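Local coordinates for DUF4348 domain-containing protein (Bacteroides fragilis, PDB 3SBU) that is of unknown function but adopts an NTF2-like, cystatin-like fold and is assembled from two copies of the chain, at residues F178-P183 and S188-T193; G159-A162 and F167-R170; T107-V112 and I214-Q219. All blocks are in the same frame, centred on the assembly; numbering follows the deposited sequence. Where two conformers were deposited one is given.

Contact 1 of 3, residues F178-P183 and S188-T193; sequences FVTTDP and SILETT
Phe178 and Thr192 pair through both of their backbone amides, and Thr180 and Leu190 do the same two residues on. They are the hydrogen-bonded pairs of an antiparallel beta hairpin. Thr192 N reaches Phe178 O at 2.8 Å, and Phe178 N bonds Thr192 O in return. Leu190 N to Thr180 O is 2.7 Å. A fifth bond, Asp182 N to Ser188 O at 2.9 Å, lies at the turn end. Two CA-H...O contacts, from Val179 to Leu190 O and from Glu191 to Phe178 O, fill in between.

Among the side chains, CG2 of Thr192 sits at the edge of the Phe178 ring, 3.6 Å from CD2. Thr180 and Leu190 lie alongside each other on the same face, CG2 to CD2 3.8 Å. Beyond the pair Val179 and Glu191, the end of Ile189 comes back to Val179, CD1 to CG1 3.7 Å. Asp182 CB lies beside Ser188 CB at 3.9 Å, and its OD1 accepts from Asp184 N.

Val179 makes backbone hydrogen bonds to Phe256 and Asp258, at strand 257-258, and Phe256 meets the Phe178 ring. The second subunit covers the face with Leu190 and Thr192: its Met123 packs on Leu190, and its Asn67 O bonds Thr192 OG1.

Contact 2 of 3, residues G159-A162 and F167-R170; sequences GHFA and FQSR
Phe161 and Gln168 bring the two helical segments closest, with their CA atoms 4.7 Å apart. Contact then passes through four side chains and the backbone of the first helix.

Gln168 does two things at once. Its CG lies over the centre of the Phe161 ring as a CH-pi contact, 3.6 Å from the centroid and 13° off the ring normal. Its NE2 donates to Phe161 O, 2.8 Å away. The bond is nearly straight at the hydrogen (172°). The acceptor lies almost in the amide plane, but NE2 approaches tilted from the carbonyl plane. The glutamine is extended to CD, with CG anti to N (chi1 -167°). This reach lets one residue touch both the ring and the carbonyl of Phe161. The other end of the amide is also held, since OE1 accepts from Trp199 NE1. Each end of the buried amide thus has a partner, which fixes its rotation.

Two consecutive short helices, 154-163 and 165-170, are joined here by a tight turn, within a chain of the NTF2-like class. Asp164 OD1 accepts from Phe167 N at the start of the second helix. Gln168 ties the end of one helix to the next and, through Trp199, to helix 196-201.

Phe167 presents a ring edge to the first helix. Its CD2 is 3.5 Å from Phe161 N, which lies near the ring plane. CE2 meets His160 CB at 3.7 Å. The imidazole of His160 leads away from the contact, and a bound glycerol, probably from the crystallisation liquor, lies close to this side chain. The Phe161 ring also meets Phe157, and Phe244 in an edge-to-face contact.

Contact 3 of 3, residues T107-V112 and I214-Q219; sequences TSLTSV and INYGQQ
Val112 and Ile214 touch where strand 111-116 begins beside the end of strand 212-215, at one margin of the mixed sheet of this NTF2-like fold. The strands are antiparallel neighbours, and Asn215 also bonds the backbone of Gln113. Ile214 CG2 lies 3.5 Å from Val112 CG1, a tight pair in which the side chains meet at a slant. CG2 also lies over one face of the Tyr216 ring, so one methyl touches both neighbours. Ile214 O accepts from Gln218 NE2.

Asn215 O faces Val112 CG1 at 3.5 Å. The OD1 of Asn215 accepts from Gly217 N at 2.9 Å, an Asx turn, with the donor above the carbonyl plane. Its ND2 bonds Gln113 OE1.

With CG anti to the carbonyl carbon (chi1 -59°), Tyr216 turns the CD1 edge of its ring to Leu109 CD1, which lies in the ring plane, 3.9 Å from Tyr216 CB. Its OH bonds Asp42 OD1. Tyr216 N donates to Gln218 OE1 at 2.8 Å, so both ends of the Gln218 amide bond the backbone. A water spans the two segments, donating to Ser111 O at 2.7 Å and to Asn215 O at 2.8 Å.

Overall arrangement
The three contacts are well separated. Contacts 1 and 2 have centres 25 Å apart and nearest atoms about 13 Å apart. They follow one another in the chain, helix 165-170 leading into strand 176-182. Both are nested inside the long loop that contact 3 closes. Contact 3 lies about 17 Å from contact 2 and about 20 Å from contact 1, nearest atoms in each case, and contacts 2 and 3 sit on opposite sides of the chain's centre. Of the three, contact 1 alone meets the second subunit. No active site is assigned, and the function is unknown. Glycerol lies by His160 and by Tyr216, and a PEG fragment near Pro183, all probably from the crystallisation liquor.

Contact 1 of 3, residues F178-P183 and S188-T193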
ATOM      1  N   PHE A 178      -9.091   4.464   7.071  1.00 38.54           N
ATOM      2  CA  PHE A 178      -7.726   4.319   6.598  1.00 38.26           C
ATOM      3  C   PHE A 178      -7.040   5.651   6.620  1.00 42.77           C
ATOM      4  O   PHE A 178      -7.502   6.627   6.022  1.00 44.18           O
ATOM      5  CB  PHE A 178      -7.684   3.694   5.192  1.00 41.14           C
ATOM      6  CG  PHE A 178      -6.336   3.364   4.623  1.00 43.10           C
ATOM      7  CD1 PHE A 178      -5.402   2.672   5.369  1.00 45.21           C
ATOM      8  CD2 PHE A 178      -6.035   3.670   3.303  1.00 45.76           C
ATOM      9  CE1 PHE A 178      -4.177   2.342   4.817  1.00 46.67           C
ATOM     10  CE2 PHE A 178      -4.829   3.301   2.743  1.00 49.54           C
ATOM     11  CZ  PHE A 178      -3.909   2.645   3.500  1.00 47.01           C
ATOM     12  N   VAL A 179      -5.935   5.697   7.319  1.00 38.22           N
ATOM     13  CA  VAL A 179      -5.161   6.920   7.367  1.00 38.90           C
ATOM     14  C   VAL A 179      -3.858   6.647   6.635  1.00 42.84           C
ATOM     15  O   VAL A 179      -3.174   5.644   6.902  1.00 42.97           O
ATOM     16  CB  VAL A 179      -4.956   7.442   8.805  1.00 41.55           C
ATOM     17  CG1 VAL A 179      -4.158   8.740   8.802  1.00 41.65           C
ATOM     18  CG2 VAL A 179      -6.292   7.631   9.524  1.00 40.56           C
ATOM     19  N   THR A 180      -3.532   7.501   5.677  1.00 38.31           N
ATOM     20  CA  THR A 180      -2.289   7.294   4.957  1.00 39.89           C
ATOM     21  C   THR A 180      -1.692   8.650   4.529  1.00 45.18           C
ATOM     22  O   THR A 180      -2.144   9.694   4.992  1.00 42.42           O
ATOM     23  CB  THR A 180      -2.496   6.301   3.780  1.00 48.72           C
ATOM     24  OG1 THR A 180      -1.213   5.912   3.306  1.00 53.72           O
ATOM     25  CG2 THR A 180      -3.332   6.875   2.647  1.00 42.94           C
ATOM     26  N   THR A 181      -0.690   8.614   3.626  1.00 45.73           N
ATOM     27  CA  THR A 181      -0.027   9.770   3.054  1.00 47.41           C
ATOM     28  C   THR A 181      -0.762  10.183   1.785  1.00 55.19           C
ATOM     29  O   THR A 181      -1.160   9.332   0.994  1.00 57.81           O
ATOM     30  CB  THR A 181       1.450   9.395   2.748  1.00 58.04           C
ATOM     31  OG1 THR A 181       2.110   9.010   3.948  1.00 60.70           O
ATOM     32  CG2 THR A 181       2.228  10.523   2.153  1.00 56.60           C
ATOM     33  N   ASP A 182      -0.902  11.485   1.563  1.00 51.08           N
ATOM     34  CA  ASP A 182      -1.472  12.008   0.336  1.00 52.01           C
ATOM     35  C   ASP A 182      -0.479  11.723  -0.834  1.00 57.78           C
ATOM     36  O   ASP A 182       0.688  12.131  -0.730  1.00 54.16           O
ATOM     37  CB  ASP A 182      -1.722  13.508   0.518  1.00 53.18           C
ATOM     38  CG  ASP A 182      -2.485  14.218  -0.564  1.00 69.98           C
ATOM     39  OD1 ASP A 182      -2.357  13.821  -1.748  1.00 77.74           O
ATOM     40  OD2 ASP A 182      -3.126  15.239  -0.253  1.00 75.58           O
ATOM     41  N   PRO A 183      -0.898  11.014  -1.935  1.00 57.75           N
ATOM     42  CA  PRO A 183       0.045  10.722  -3.041  1.00 60.13           C
ATOM     43  C   PRO A 183       0.572  11.955  -3.762  1.00 67.45           C
ATOM     44  O   PRO A 183       1.524  11.841  -4.522  1.00 67.84           O
ATOM     45  CB  PRO A 183      -0.788   9.877  -4.000  1.00 63.25           C
ATOM     46  CG  PRO A 183      -2.191  10.229  -3.689  1.00 66.70           C
ATOM     47  CD  PRO A 183      -2.227  10.432  -2.216  1.00 59.08           C
ATOM     48  N   SER A 188       1.510  15.629   3.924  1.00 64.91           N
ATOM     49  CA  SER A 188       0.081  15.743   4.102  1.00 62.33           C
ATOM     50  C   SER A 188      -0.591  14.404   4.370  1.00 60.48           C
ATOM     51  O   SER A 188      -0.357  13.405   3.692  1.00 59.15           O
ATOM     52  CB  SER A 188      -0.550  16.429   2.899  1.00 69.46           C
ATOM     53  OG  SER A 188      -1.872  16.853   3.190  1.00 83.93           O
ATOM     54  N   ILE A 189      -1.425  14.414   5.404  1.00 52.89           N
ATOM     55  CA  ILE A 189      -2.226  13.307   5.854  1.00 51.80           C
ATOM     56  C   ILE A 189      -3.411  13.105   4.907  1.00 53.47           C
ATOM     57  O   ILE A 189      -3.978  14.071   4.396  1.00 52.42           O
ATOM     58  CB  ILE A 189      -2.683  13.544   7.328  1.00 53.45           C
ATOM     59  CG1 ILE A 189      -3.194  12.276   7.971  1.00 52.46           C
ATOM     60  CG2 ILE A 189      -3.686  14.708   7.473  1.00 55.13           C
ATOM     61  CD1 ILE A 189      -2.644  12.074   9.378  1.00 60.61           C
ATOM     62  N   LEU A 190      -3.800  11.850   4.708  1.00 48.41           N
ATOM     63  CA  LEU A 190      -4.971  11.541   3.903  1.00 47.99           C
ATOM     64  C   LEU A 190      -5.866  10.579   4.676  1.00 47.24           C
ATOM     65  O   LEU A 190      -5.460   9.458   4.996  1.00 44.53           O
ATOM     66  CB  LEU A 190      -4.578  10.970   2.534  1.00 50.18           C
ATOM     67  CG  LEU A 190      -5.727  10.367   1.677  1.00 57.11           C
ATOM     68  CD1 LEU A 190      -6.554  11.456   1.022  1.00 59.03           C
ATOM     69  CD2 LEU A 190      -5.171   9.524   0.591  1.00 60.53           C
ATOM     70  N   GLU A 191      -7.061  11.033   5.015  1.00 44.52           N
ATOM     71  CA  GLU A 191      -7.998  10.136   5.669  1.00 44.54           C
ATOM     72  C   GLU A 191      -9.010   9.656   4.660  1.00 47.93           C
ATOM     73  O   GLU A 191      -9.657  10.453   3.982  1.00 48.53           O
ATOM     74  CB  GLU A 191      -8.697  10.765   6.870  1.00 45.54           C
ATOM     75  CG  GLU A 191      -9.576   9.711   7.545  1.00 65.07           C
ATOM     76  CD  GLU A 191     -10.208  10.081   8.874  1.00 98.95           C
ATOM     77  OE1 GLU A 191      -9.627  10.913   9.608  1.00101.72           O
ATOM     78  OE2 GLU A 191     -11.268   9.498   9.199  1.00 96.77           O
ATOM     79  N   THR A 192      -9.126   8.354   4.544  1.00 45.41           N
ATOM     80  CA  THR A 192     -10.023   7.754   3.562  1.00 47.38           C
ATOM     81  C   THR A 192     -10.656   6.513   4.196  1.00 48.74           C
ATOM     82  O   THR A 192     -10.530   6.320   5.409  1.00 45.95           O
ATOM     83  CB  THR A 192      -9.230   7.470   2.242  1.00 54.82           C
ATOM     84  OG1 THR A 192     -10.132   7.056   1.239  1.00 60.37           O
ATOM     85  CG2 THR A 192      -8.174   6.382   2.402  1.00 52.34           C
ATOM     86  N   THR A 193     -11.320   5.676   3.388  1.00 48.36           N
ATOM     87  CA  THR A 193     -11.924   4.425   3.849  1.00 48.02           C
ATOM     88  C   THR A 193     -11.524   3.305   2.921  1.00 52.38           C
ATOM     89  O   THR A 193     -11.170   3.573   1.783  1.00 55.69           O
ATOM     90  CB  THR A 193     -13.456   4.542   3.970  1.00 56.60           C
ATOM     91  OG1 THR A 193     -13.996   4.839   2.693  1.00 57.79           O
ATOM     92  CG2 THR A 193     -13.906   5.575   5.000  1.00 52.87           C
TER

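Contact 2 of 3, residues G159-A162 and F167-R170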
ATOM      1  N   GLY A 159      -5.523 -14.503  17.016  1.00 43.10           N
ATOM      2  CA  GLY A 159      -5.088 -15.748  16.384  1.00 44.82           C
ATOM      3  C   GLY A 159      -6.033 -16.207  15.290  1.00 50.68           C
ATOM      4  O   GLY A 159      -5.585 -16.644  14.222  1.00 54.01           O
ATOM      5  N   HIS A 160      -7.350 -16.096  15.555  1.00 46.01           N
ATOM      6  CA  HIS A 160      -8.391 -16.473  14.602  0.50 47.05           C
ATOM      7  C   HIS A 160      -8.475 -15.436  13.477  1.00 50.54           C
ATOM      8  O   HIS A 160      -8.573 -15.814  12.320  1.00 52.15           O
ATOM      9  CB  HIS A 160      -9.738 -16.641  15.314  0.50 47.67           C
ATOM     10  CG  HIS A 160      -9.767 -17.823  16.238  0.50 51.89           C
ATOM     11  ND1 HIS A 160      -9.747 -17.666  17.615  0.50 52.59           N
ATOM     12  CD2 HIS A 160      -9.770 -19.145  15.950  0.50 54.97           C
ATOM     13  CE1 HIS A 160      -9.745 -18.890  18.117  0.50 52.73           C
ATOM     14  NE2 HIS A 160      -9.757 -19.811  17.154  0.50 54.74           N
ATOM     15  N   PHE A 161      -8.384 -14.126  13.814  1.00 44.16           N
ATOM     16  CA  PHE A 161      -8.411 -13.004  12.858  1.00 42.25           C
ATOM     17  C   PHE A 161      -7.254 -13.132  11.854  1.00 49.79           C
ATOM     18  O   PHE A 161      -7.467 -12.932  10.655  1.00 50.15           O
ATOM     19  CB  PHE A 161      -8.325 -11.638  13.606  1.00 40.53           C
ATOM     20  CG  PHE A 161      -8.477 -10.389  12.754  1.00 39.99           C
ATOM     21  CD1 PHE A 161      -9.739  -9.869  12.468  1.00 40.87           C
ATOM     22  CD2 PHE A 161      -7.359  -9.728  12.252  1.00 40.25           C
ATOM     23  CE1 PHE A 161      -9.887  -8.713  11.693  1.00 40.35           C
ATOM     24  CE2 PHE A 161      -7.500  -8.590  11.451  1.00 42.33           C
ATOM     25  CZ  PHE A 161      -8.767  -8.084  11.181  1.00 40.53           C
ATOM     26  N   ALA A 162      -6.030 -13.456  12.358  1.00 47.45           N
ATOM     27  CA  ALA A 162      -4.803 -13.584  11.556  1.00 49.12           C
ATOM     28  C   ALA A 162      -4.756 -14.828  10.647  1.00 56.49           C
ATOM     29  O   ALA A 162      -3.971 -14.830   9.695  1.00 56.70           O
ATOM     30  CB  ALA A 162      -3.579 -13.600  12.474  1.00 49.15           C
ATOM     31  N   PHE A 167     -13.541 -15.390   8.948  1.00 54.15           N
ATOM     32  CA  PHE A 167     -13.719 -14.786  10.271  1.00 51.84           C
ATOM     33  C   PHE A 167     -13.239 -13.335  10.238  1.00 56.15           C
ATOM     34  O   PHE A 167     -13.956 -12.432  10.696  1.00 56.17           O
ATOM     35  CB  PHE A 167     -12.975 -15.589  11.343  1.00 52.44           C
ATOM     36  CG  PHE A 167     -12.984 -14.954  12.722  1.00 51.70           C
ATOM     37  CD1 PHE A 167     -14.107 -15.049  13.545  1.00 53.75           C
ATOM     38  CD2 PHE A 167     -11.855 -14.306  13.215  1.00 50.21           C
ATOM     39  CE1 PHE A 167     -14.096 -14.495  14.837  1.00 53.37           C
ATOM     40  CE2 PHE A 167     -11.851 -13.753  14.501  1.00 51.04           C
ATOM     41  CZ  PHE A 167     -12.965 -13.853  15.303  1.00 49.31           C
ATOM     42  N   GLN A 168     -12.048 -13.109   9.635  1.00 52.27           N
ATOM     43  CA  GLN A 168     -11.451 -11.790   9.492  1.00 50.64           C
ATOM     44  C   GLN A 168     -12.421 -10.839   8.800  1.00 55.72           C
ATOM     45  O   GLN A 168     -12.649  -9.746   9.307  1.00 55.34           O
ATOM     46  CB  GLN A 168     -10.140 -11.896   8.709  1.00 52.57           C
ATOM     47  CG  GLN A 168      -9.295 -10.656   8.777  1.00 45.81           C
ATOM     48  CD  GLN A 168      -8.088 -10.739   7.890  1.00 56.58           C
ATOM     49  OE1 GLN A 168      -8.039 -10.120   6.832  1.00 50.18           O
ATOM     50  NE2 GLN A 168      -7.067 -11.463   8.321  1.00 49.86           N
ATOM     51  N   SER A 169     -13.044 -11.276   7.688  1.00 54.40           N
ATOM     52  CA  SER A 169     -14.005 -10.469   6.918  1.00 55.12           C
ATOM     53  C   SER A 169     -15.248 -10.086   7.742  1.00 58.29           C
ATOM     54  O   SER A 169     -15.813  -9.014   7.527  1.00 58.87           O
ATOM     55  CB  SER A 169     -14.425 -11.200   5.643  1.00 62.27           C
ATOM     56  OG  SER A 169     -15.170 -12.376   5.905  1.00 74.59           O
ATOM     57  N   ARG A 170     -15.652 -10.945   8.699  1.00 54.02           N
ATOM     58  CA  ARG A 170     -16.808 -10.689   9.557  1.00 53.80           C
ATOM     59  C   ARG A 170     -16.441  -9.780  10.760  1.00 54.84           C
ATOM     60  O   ARG A 170     -17.342  -9.323  11.469  1.00 53.60           O
ATOM     61  CB  ARG A 170     -17.407 -12.019  10.077  1.00 57.09           C
ATOM     62  CG  ARG A 170     -17.880 -12.985   9.004  1.00 75.47           C
ATOM     63  CD  ARG A 170     -18.802 -14.029   9.597  1.00 92.50           C
ATOM     64  NE  ARG A 170     -18.898 -15.205   8.730  1.00106.64           N
ATOM     65  CZ  ARG A 170     -18.883 -16.460   9.162  1.00120.50           C
ATOM     66  NH1 ARG A 170     -18.724 -16.722  10.455  1.00109.63           N
ATOM     67  NH2 ARG A 170     -18.988 -17.463   8.304  1.00104.39           N
TER

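Contact 3 of 3, residues T107-V112 and I214-Q219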
ATOM      1  N   THR A 107      13.183   8.186  26.935  1.00 59.80           N
ATOM      2  CA  THR A 107      14.594   7.831  27.173  1.00 61.35           C
ATOM      3  C   THR A 107      14.935   7.796  28.670  1.00 64.07           C
ATOM      4  O   THR A 107      16.019   7.345  29.026  1.00 64.64           O
ATOM      5  CB  THR A 107      15.551   8.777  26.400  1.00 71.14           C
ATOM      6  OG1 THR A 107      15.221  10.146  26.671  1.00 66.96           O
ATOM      7  CG2 THR A 107      15.559   8.504  24.893  1.00 68.24           C
ATOM      8  N   SER A 108      14.003   8.235  29.538  1.00 61.10           N
ATOM      9  CA  SER A 108      14.178   8.203  30.993  1.00 62.56           C
ATOM     10  C   SER A 108      13.945   6.776  31.571  1.00 64.32           C
ATOM     11  O   SER A 108      14.212   6.558  32.756  1.00 66.36           O
ATOM     12  CB  SER A 108      13.230   9.193  31.664  1.00 66.39           C
ATOM     13  OG  SER A 108      11.899   8.697  31.741  1.00 77.36           O
ATOM     14  N   LEU A 109      13.461   5.817  30.754  1.00 58.46           N
ATOM     15  CA  LEU A 109      13.157   4.433  31.203  1.00 58.14           C
ATOM     16  C   LEU A 109      14.396   3.674  31.669  1.00 65.57           C
ATOM     17  O   LEU A 109      15.411   3.669  30.971  1.00 66.25           O
ATOM     18  CB  LEU A 109      12.440   3.628  30.107  1.00 55.96           C
ATOM     19  CG  LEU A 109      11.018   4.061  29.800  1.00 58.86           C
ATOM     20  CD1 LEU A 109      10.544   3.457  28.484  1.00 57.50           C
ATOM     21  CD2 LEU A 109      10.082   3.663  30.917  1.00 63.76           C
ATOM     22  N   THR A 110      14.310   3.046  32.863  1.00 64.11           N
ATOM     23  CA  THR A 110      15.423   2.288  33.445  1.00 66.98           C
ATOM     24  C   THR A 110      15.041   0.805  33.634  1.00 71.71           C
ATOM     25  O   THR A 110      15.872  -0.000  34.056  1.00 74.22           O
ATOM     26  CB  THR A 110      15.919   2.925  34.749  1.00 77.79           C
ATOM     27  OG1 THR A 110      14.863   2.918  35.704  1.00 79.83           O
ATOM     28  CG2 THR A 110      16.445   4.351  34.550  1.00 74.42           C
ATOM     29  N   SER A 111      13.794   0.447  33.308  1.00 66.01           N
ATOM     30  CA  SER A 111      13.303  -0.928  33.340  1.00 65.29           C
ATOM     31  C   SER A 111      12.266  -1.094  32.226  1.00 63.83           C
ATOM     32  O   SER A 111      11.310  -0.321  32.137  1.00 61.65           O
ATOM     33  CB  SER A 111      12.760  -1.318  34.714  1.00 71.08           C
ATOM     34  OG  SER A 111      11.494  -0.743  34.982  1.00 83.90           O
ATOM     35  N   VAL A 112      12.539  -2.034  31.306  1.00 56.69           N
ATOM     36  CA  VAL A 112      11.721  -2.346  30.134  1.00 51.81           C
ATOM     37  C   VAL A 112      11.611  -3.872  30.028  1.00 56.82           C
ATOM     38  O   VAL A 112      12.565  -4.576  30.360  1.00 60.04           O
ATOM     39  CB  VAL A 112      12.327  -1.714  28.841  1.00 53.76           C
ATOM     40  CG1 VAL A 112      11.544  -2.119  27.610  1.00 51.49           C
ATOM     41  CG2 VAL A 112      12.403  -0.189  28.934  1.00 52.61           C
ATOM     42  N   ILE A 214       6.758  -4.822  23.704  1.00 40.39           N
ATOM     43  CA  ILE A 214       7.780  -4.187  24.504  1.00 40.41           C
ATOM     44  C   ILE A 214       7.035  -3.316  25.488  1.00 45.60           C
ATOM     45  O   ILE A 214       6.191  -2.532  25.074  1.00 44.96           O
ATOM     46  CB  ILE A 214       8.847  -3.431  23.691  1.00 42.39           C
ATOM     47  CG1 ILE A 214       9.536  -4.356  22.669  1.00 43.58           C
ATOM     48  CG2 ILE A 214       9.842  -2.765  24.634  1.00 41.07           C
ATOM     49  CD1 ILE A 214      10.495  -3.640  21.677  1.00 46.40           C
ATOM     50  N   ASN A 215       7.285  -3.502  26.788  1.00 45.63           N
ATOM     51  CA  ASN A 215       6.590  -2.719  27.783  1.00 45.04           C
ATOM     52  C   ASN A 215       7.381  -1.478  28.095  1.00 47.97           C
ATOM     53  O   ASN A 215       8.358  -1.521  28.838  1.00 49.78           O
ATOM     54  CB  ASN A 215       6.260  -3.545  29.055  1.00 48.96           C
ATOM     55  CG  ASN A 215       5.588  -2.706  30.109  1.00 66.37           C
ATOM     56  OD1 ASN A 215       4.821  -1.826  29.814  1.00 51.90           O
ATOM     57  ND2 ASN A 215       5.910  -2.894  31.363  1.00 62.32           N
ATOM     58  N   TYR A 216       6.936  -0.346  27.555  1.00 42.03           N
ATOM     59  CA  TYR A 216       7.534   0.943  27.838  1.00 41.12           C
ATOM     60  C   TYR A 216       6.767   1.638  28.990  1.00 46.71           C
ATOM     61  O   TYR A 216       6.996   2.824  29.241  1.00 47.10           O
ATOM     62  CB  TYR A 216       7.511   1.825  26.573  1.00 40.88           C
ATOM     63  CG  TYR A 216       8.244   1.259  25.373  1.00 40.77           C
ATOM     64  CD1 TYR A 216       9.614   1.447  25.219  1.00 43.79           C
ATOM     65  CD2 TYR A 216       7.546   0.670  24.319  1.00 39.29           C
ATOM     66  CE1 TYR A 216      10.282   1.001  24.077  1.00 43.56           C
ATOM     67  CE2 TYR A 216       8.205   0.207  23.178  1.00 40.11           C
ATOM     68  CZ  TYR A 216       9.568   0.380  23.061  1.00 48.78           C
ATOM     69  OH  TYR A 216      10.190  -0.070  21.925  1.00 53.31           O
ATOM     70  N   GLY A 217       5.847   0.908  29.635  1.00 43.30           N
ATOM     71  CA  GLY A 217       4.964   1.444  30.669  1.00 43.64           C
ATOM     72  C   GLY A 217       3.527   1.700  30.197  1.00 45.00           C
ATOM     73  O   GLY A 217       2.720   2.230  30.957  1.00 44.03           O
ATOM     74  N   GLN A 218       3.174   1.305  28.954  1.00 39.02           N
ATOM     75  CA  GLN A 218       1.816   1.479  28.449  1.00 37.53           C
ATOM     76  C   GLN A 218       0.834   0.548  29.157  1.00 41.00           C
ATOM     77  O   GLN A 218       1.166  -0.582  29.451  1.00 40.85           O
ATOM     78  CB  GLN A 218       1.720   1.282  26.908  1.00 37.69           C
ATOM     79  CG  GLN A 218       1.911  -0.173  26.389  1.00 33.24           C
ATOM     80  CD  GLN A 218       3.348  -0.470  26.063  1.00 42.87           C
ATOM     81  OE1 GLN A 218       4.293   0.057  26.672  1.00 36.85           O
ATOM     82  NE2 GLN A 218       3.540  -1.381  25.116  1.00 32.20           N
ATOM     83  N   GLN A 219      -0.384   1.021  29.369  1.00 38.43           N
ATOM     84  CA  GLN A 219      -1.460   0.238  29.974  1.00 39.16           C
ATOM     85  C   GLN A 219      -1.730  -0.996  29.129  1.00 41.72           C
ATOM     86  O   GLN A 219      -1.795  -0.932  27.877  1.00 36.57           O
ATOM     87  CB  GLN A 219      -2.738   1.086  30.098  1.00 40.41           C
ATOM     88  CG  GLN A 219      -3.884   0.348  30.803  1.00 41.22           C
ATOM     89  CD  GLN A 219      -5.136   1.144  30.664  1.00 50.57           C
ATOM     90  OE1 GLN A 219      -5.420   2.039  31.474  1.00 41.96           O
ATOM     91  NE2 GLN A 219      -5.925   0.804  29.655  1.00 38.63           N
TER
HETATM   92  O   HOH W   1       8.684  -0.331  31.321  1.00 55.98           O